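Long-range contacts in MccB protein (PDB 6OM4), which takes part in biosynthesis of the peptide-nucleotide antibiotic microcin C7, binding the N-formylated precursor peptide MccA and probably activating it with ATP: residues N195-L200 and N224-R229; N320-I325 and Q335-S340. All coordinates share one frame; numbering follows the deposited sequence.

Contact 1: N195-L200 and N224-R229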
loop_
_atom_site.group_PDB
_atom_site.type_symbol
_atom_site.label_atom_id
_atom_site.label_comp_id
_atom_site.label_asym_id
_atom_site.label_seq_id
_atom_site.Cartn_x
_atom_site.Cartn_y
_atom_site.Cartn_z
ATOM N N ASN A 195 8.496 22.334 -10.875
ATOM C CA ASN A 195 7.885 23.660 -10.642
ATOM C C ASN A 195 7.071 24.139 -11.858
ATOM O O ASN A 195 6.452 25.210 -11.788
ATOM C CB ASN A 195 8.947 24.695 -10.245
ATOM C CG ASN A 195 10.053 24.895 -11.267
ATOM O OD1 ASN A 195 10.048 24.335 -12.367
ATOM N ND2 ASN A 195 11.017 25.730 -10.909
ATOM N N ASP A 196 7.093 23.373 -12.965
ATOM C CA ASP A 196 6.211 23.586 -14.090
ATOM C C ASP A 196 5.746 22.225 -14.592
ATOM O O ASP A 196 6.461 21.246 -14.463
ATOM C CB ASP A 196 6.894 24.343 -15.232
ATOM C CG ASP A 196 6.902 25.865 -15.053
ATOM O OD1 ASP A 196 5.779 26.501 -15.108
ATOM O OD2 ASP A 196 8.015 26.408 -14.820
ATOM N N TYR A 197 4.585 22.205 -15.245
ATOM C CA TYR A 197 4.025 20.992 -15.799
ATOM C C TYR A 197 5.032 20.231 -16.665
ATOM O O TYR A 197 5.118 18.988 -16.622
ATOM C CB TYR A 197 2.765 21.298 -16.606
ATOM C CG TYR A 197 2.230 20.089 -17.303
ATOM C CD1 TYR A 197 2.653 19.738 -18.577
ATOM C CD2 TYR A 197 1.297 19.273 -16.682
ATOM C CE1 TYR A 197 2.157 18.613 -19.212
ATOM C CE2 TYR A 197 0.768 18.174 -17.317
ATOM C CZ TYR A 197 1.222 17.816 -18.569
ATOM O OH TYR A 197 0.728 16.673 -19.149
ATOM N N THR A 198 5.785 20.973 -17.474
ATOM C CA THR A 198 6.680 20.422 -18.464
ATOM C C THR A 198 7.848 19.631 -17.843
ATOM O O THR A 198 8.387 18.717 -18.456
ATOM C CB THR A 198 7.173 21.561 -19.378
ATOM O OG1 THR A 198 7.617 20.904 -20.561
ATOM C CG2 THR A 198 8.273 22.403 -18.776
ATOM N N ASP A 199 8.206 19.917 -16.595
ATOM C CA ASP A 199 9.247 19.165 -15.911
ATOM C C ASP A 199 8.882 17.676 -15.710
ATOM O O ASP A 199 9.749 16.879 -15.475
ATOM C CB ASP A 199 9.582 19.826 -14.574
ATOM C CG ASP A 199 10.251 21.186 -14.756
ATOM O OD1 ASP A 199 10.890 21.381 -15.794
ATOM O OD2 ASP A 199 10.084 22.045 -13.874
ATOM N N LEU A 200 7.597 17.314 -15.790
ATOM C CA LEU A 200 7.174 15.902 -15.632
ATOM C C LEU A 200 7.698 15.013 -16.762
ATOM O O LEU A 200 7.858 13.810 -16.561
ATOM C CB LEU A 200 5.654 15.838 -15.515
ATOM C CG LEU A 200 5.119 16.350 -14.188
ATOM C CD1 LEU A 200 3.621 16.615 -14.256
ATOM C CD2 LEU A 200 5.431 15.366 -13.060
ATOM N N ASN A 224 -1.656 14.162 -12.454
ATOM C CA ASN A 224 -2.812 13.450 -12.888
ATOM C C ASN A 224 -2.926 13.574 -14.416
ATOM O O ASN A 224 -3.040 12.570 -15.117
ATOM C CB ASN A 224 -4.044 13.968 -12.163
ATOM C CG ASN A 224 -5.321 13.296 -12.627
ATOM O OD1 ASN A 224 -6.140 13.877 -13.365
ATOM N ND2 ASN A 224 -5.456 12.054 -12.253
ATOM N N LYS A 225 -2.906 14.814 -14.926
ATOM C CA LYS A 225 -3.078 15.049 -16.376
ATOM C C LYS A 225 -1.955 14.357 -17.151
ATOM O O LYS A 225 -2.236 13.631 -18.134
ATOM C CB LYS A 225 -3.179 16.554 -16.667
ATOM C CG LYS A 225 -2.943 16.955 -18.123
ATOM C CD LYS A 225 -3.305 18.404 -18.450
ATOM C CE LYS A 225 -4.802 18.672 -18.362
ATOM N NZ LYS A 225 -5.223 19.871 -19.144
ATOM N N TYR A 226 -0.706 14.527 -16.690
ATOM C CA TYR A 226 0.448 13.939 -17.330
ATOM C C TYR A 226 0.313 12.422 -17.377
ATOM O O TYR A 226 0.594 11.818 -18.423
ATOM C CB TYR A 226 1.763 14.309 -16.645
ATOM C CG TYR A 226 2.983 13.707 -17.293
ATOM C CD1 TYR A 226 3.432 12.456 -16.947
ATOM C CD2 TYR A 226 3.648 14.364 -18.316
ATOM C CE1 TYR A 226 4.527 11.872 -17.556
ATOM C CE2 TYR A 226 4.769 13.811 -18.916
ATOM C CZ TYR A 226 5.171 12.536 -18.586
ATOM O OH TYR A 226 6.290 12.005 -19.174
ATOM N N CYS A 227 -0.124 11.803 -16.255
ATOM C CA CYS A 227 -0.166 10.332 -16.153
ATOM C C CYS A 227 -1.297 9.759 -17.007
ATOM O O CYS A 227 -1.123 8.716 -17.617
ATOM C CB CYS A 227 -0.305 9.860 -14.707
ATOM S SG CYS A 227 1.291 9.973 -13.850
ATOM N N VAL A 228 -2.405 10.473 -17.091
ATOM C CA VAL A 228 -3.475 10.074 -18.025
ATOM C C VAL A 228 -2.908 10.092 -19.453
ATOM O O VAL A 228 -3.133 9.142 -20.244
ATOM C CB VAL A 228 -4.700 10.998 -17.887
ATOM C CG1 VAL A 228 -5.681 10.762 -19.011
ATOM C CG2 VAL A 228 -5.417 10.832 -16.553
ATOM N N ARG A 229 -2.241 11.193 -19.817
ATOM C CA ARG A 229 -1.726 11.335 -21.202
ATOM C C ARG A 229 -0.630 10.298 -21.483
ATOM O O ARG A 229 -0.497 9.795 -22.611
ATOM C CB ARG A 229 -1.193 12.751 -21.460
ATOM C CG ARG A 229 -2.269 13.833 -21.505
ATOM C CD ARG A 229 -1.785 15.280 -21.669
ATOM N NE ARG A 229 -2.916 16.194 -21.930
ATOM C CZ ARG A 229 -2.836 17.404 -22.510
ATOM N NH1 ARG A 229 -1.663 17.917 -22.842
ATOM N NH2 ARG A 229 -3.938 18.097 -22.758
#
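Tyr197 and Leu200, from a short 3-10 turn, meet Tyr226 on helix 219-230, the helix that makes the beta-alpha-beta crossover between parallel strands 208-211 and 234-240 in this Rossmann-type domain of the ThiF family. Tyr197 arrives with its hydroxyl leading and comes down on the helix backbone, OH lying 3.3 Å from Tyr226 CA. The two tyrosine side chains cross at about a right angle, and Tyr226 N lies at the edge of the Tyr197 ring, near its plane. A long flat side chain suits this place, since it can span from the turn to the helix. Chi1 of 175° sets CG anti to the backbone N, and the ring carries OH from there to the helix. Lys225 and Arg229, one helical turn apart, border the hydroxyl with their aliphatic parts: Tyr197 OH is 3.8 Å from Lys225 CG. It lies equally far, 3.8 Å, from Arg229 CD.

Leu200 CB lies over one face of the Tyr226 ring, toward its rim, in a CH-pi contact 4.0 Å from the centroid and 20° off the normal. Its carbonyl O runs close to the phenol end, 3.6 Å from Tyr226 CZ, while the branch CD1 packs 3.8 Å from Tyr226 CB. The branched, wholly apolar leucine suits this buried position, where it also touches Trp209 of strand 208-211; His201 meets the Tyr226 ring edge-to-face. Leu200 is close in space to Ile194, an ATP-binding residue, and to the bound adenosine phosphoramidate, about 8 Å from its side chain.

Behind the turn, Asp199 folds back on the preceding loop. Its OD2 accepts from the backbone N-H groups of Asn195 and Asp196, both weakly, and the turn itself is closed by the backbone bond from Leu200 N to Tyr197 O, 3.1 Å long.

Contact 2: N320-I325 and Q335-S340; sequences NKRIGI and QNMGRS
Arg322 and Gln335 lie side by side on one face of the antiparallel beta hairpin formed by strands 321-326 and 332-336, where Arg322 NH1 donates to Gln335 OE1 over 2.9 Å. The acceptor sits at the edge of the guanidinium and in its plane, whereas the amide plane is turned 34° from that of the guanidinium. Both groups also grip the bound peptide: Arg322 NH1 and NH2 and Gln335 NE2 hydrogen-bond its backbone, and NH2 reaches one of its polar side chains too. Arginine suits this place because it has several N-H groups to share, and glutamine because its oxygen can steady the arginine while its nitrogen serves the peptide.

The same two residues form a hydrogen-bonded pair, with Arg322 N to Gln335 O at 3.0 Å and Gln335 N to Arg322 O at 2.8 Å. Next to them Lys321 and Asn336 make the non-hydrogen-bonded pair, their side chains on the other face. Beyond it Met337 N donates to Asn320 O from above the carbonyl plane, 55° out of it. There the strand gives way to an Asx turn, in which Asn336 OD1 accepts the Gly338 amide at 2.8 Å.

Asn320 OD1 takes a hydrogen bond from Gly256 N, and a water gives it another while accepting from Arg339 N, so the side chain joins two loops. Arg339 carries the chain on to the zinc site, its NH2 weakly bonded to Cys346 O. Val264 touches the side chains of Arg322, Gln335 and Met337, and Met337 also meets Pro248 of strand 243-250. The unbranched chain of Met337, extended beyond CG, crosses that of Arg322 and sets its CE 3.7 Å from Arg322 CD.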
loop_
_atom_site.group_PDB
_atom_site.type_symbol
_atom_site.label_atom_id
_atom_site.label_comp_id
_atom_site.label_asym_id
_atom_site.label_seq_id
_atom_site.Cartn_x
_atom_site.Cartn_y
_atom_site.Cartn_z
ATOM N N ASN A 320 -10.119 3.801 -7.331
ATOM C CA ASN A 320 -11.378 4.571 -7.449
ATOM C C ASN A 320 -11.730 5.281 -6.138
ATOM O O ASN A 320 -12.897 5.646 -5.937
ATOM C CB ASN A 320 -12.554 3.670 -7.864
ATOM C CG ASN A 320 -12.335 3.034 -9.213
ATOM O OD1 ASN A 320 -12.152 3.766 -10.186
ATOM N ND2 ASN A 320 -12.343 1.698 -9.267
ATOM N N LYS A 321 -10.752 5.520 -5.242
ATOM C CA LYS A 321 -11.066 6.035 -3.902
ATOM C C LYS A 321 -9.910 6.907 -3.387
ATOM O O LYS A 321 -8.774 6.580 -3.564
ATOM C CB LYS A 321 -11.342 4.893 -2.912
ATOM C CG LYS A 321 -12.626 4.116 -3.198
ATOM C CD LYS A 321 -12.941 3.049 -2.206
ATOM C CE LYS A 321 -14.008 2.125 -2.755
ATOM N NZ LYS A 321 -14.595 1.328 -1.663
ATOM N N ARG A 322 -10.248 8.005 -2.714
ATOM C CA ARG A 322 -9.281 8.764 -1.944
ATOM C C ARG A 322 -9.716 8.597 -0.491
ATOM O O ARG A 322 -10.839 9.033 -0.179
ATOM C CB ARG A 322 -9.316 10.228 -2.359
ATOM C CG ARG A 322 -8.388 11.162 -1.590
ATOM C CD ARG A 322 -8.223 12.471 -2.346
ATOM N NE ARG A 322 -7.353 13.451 -1.685
ATOM C CZ ARG A 322 -7.771 14.411 -0.858
ATOM N NH1 ARG A 322 -9.068 14.597 -0.658
ATOM N NH2 ARG A 322 -6.866 15.208 -0.279
ATOM N N ILE A 323 -8.898 7.884 0.317
ATOM C CA ILE A 323 -9.307 7.385 1.609
ATOM C C ILE A 323 -8.666 8.239 2.719
ATOM O O ILE A 323 -7.474 8.448 2.693
ATOM C CB ILE A 323 -8.939 5.893 1.755
ATOM C CG1 ILE A 323 -9.578 5.054 0.642
ATOM C CG2 ILE A 323 -9.281 5.363 3.138
ATOM C CD1 ILE A 323 -8.971 3.705 0.404
ATOM N N GLY A 324 -9.483 8.712 3.649
ATOM C CA GLY A 324 -9.007 9.436 4.829
ATOM C C GLY A 324 -9.166 8.598 6.074
ATOM O O GLY A 324 -10.255 8.022 6.331
ATOM N N ILE A 325 -8.133 8.641 6.934
ATOM C CA ILE A 325 -8.155 8.074 8.230
ATOM C C ILE A 325 -7.920 9.203 9.244
ATOM O O ILE A 325 -6.864 9.838 9.230
ATOM C CB ILE A 325 -7.090 6.972 8.389
ATOM C CG1 ILE A 325 -7.230 5.882 7.330
ATOM C CG2 ILE A 325 -7.135 6.405 9.807
ATOM C CD1 ILE A 325 -6.420 6.148 6.096
ATOM N N GLN A 335 -13.638 9.015 -0.393
ATOM C CA GLN A 335 -14.227 9.849 -1.423
ATOM C C GLN A 335 -14.236 9.029 -2.717
ATOM O O GLN A 335 -13.211 8.495 -3.139
ATOM C CB GLN A 335 -13.451 11.143 -1.641
ATOM C CG GLN A 335 -13.420 12.088 -0.454
ATOM C CD GLN A 335 -12.403 13.192 -0.659
ATOM O OE1 GLN A 335 -11.446 13.075 -1.420
ATOM N NE2 GLN A 335 -12.623 14.312 0.011
ATOM N N ASN A 336 -15.388 8.985 -3.369
ATOM C CA ASN A 336 -15.550 8.240 -4.583
ATOM C C ASN A 336 -14.790 8.957 -5.699
ATOM O O ASN A 336 -15.080 10.107 -5.996
ATOM C CB ASN A 336 -17.048 8.114 -4.836
ATOM C CG ASN A 336 -17.402 7.327 -6.076
ATOM O OD1 ASN A 336 -16.546 7.000 -6.889
ATOM N ND2 ASN A 336 -18.684 7.037 -6.231
ATOM N N MET A 337 -13.809 8.281 -6.305
ATOM C CA MET A 337 -13.144 8.771 -7.512
ATOM C C MET A 337 -13.252 7.726 -8.641
ATOM O O MET A 337 -12.281 7.432 -9.346
ATOM C CB MET A 337 -11.680 9.105 -7.223
ATOM C CG MET A 337 -11.508 10.303 -6.278
ATOM S SD MET A 337 -9.833 10.928 -6.261
ATOM C CE MET A 337 -10.130 12.550 -5.566
ATOM N N GLY A 338 -14.442 7.141 -8.799
ATOM C CA GLY A 338 -14.730 6.259 -9.932
ATOM C C GLY A 338 -14.728 7.009 -11.260
ATOM O O GLY A 338 -14.834 8.238 -11.315
ATOM N N ARG A 339 -14.598 6.251 -12.348
ATOM C CA ARG A 339 -14.455 6.824 -13.680
ATOM C C ARG A 339 -15.727 7.580 -14.049
ATOM O O ARG A 339 -16.818 7.065 -13.817
ATOM C CB ARG A 339 -14.229 5.748 -14.739
ATOM C CG ARG A 339 -12.783 5.332 -14.908
ATOM C CD ARG A 339 -12.514 4.707 -16.263
ATOM N NE ARG A 339 -12.382 5.703 -17.319
ATOM C CZ ARG A 339 -11.914 5.417 -18.520
ATOM N NH1 ARG A 339 -11.775 4.153 -18.851
ATOM N NH2 ARG A 339 -11.576 6.367 -19.375
ATOM N N SER A 340 -15.575 8.773 -14.637
ATOM C CA SER A 340 -16.727 9.491 -15.226
ATOM C C SER A 340 -16.553 9.472 -16.730
ATOM O O SER A 340 -15.479 9.824 -17.193
ATOM C CB SER A 340 -16.835 10.917 -14.740
ATOM O OG SER A 340 -17.803 11.636 -15.506
HETATM O O HOH W 1 -14.174 3.419 -11.900
HETATM O O HOH W 2 -15.233 4.397 -5.396
#

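Both segments of contact 1 come earlier in the chain than those of contact 2, and all four belong to the ThiF-family part of the protein. The two centres are 21 Å apart and the nearest atoms about 7 Å, without touching. The mixed eight-stranded sheet relates them: the helix of contact 1 joins the parallel strands 208-211 and 234-240, and strand 243-250 lies antiparallel beside strand 321-326 of the contact 2 hairpin, whose strand 332-336 is one of the sheet's two outermost strands. The zinc site lies near both, about 9 Å from the Lys225 side chain and about 6 Å from that of Arg339. Contact 1 lies near the nucleotide pocket, while contact 2 provides part of the surface that holds the peptide.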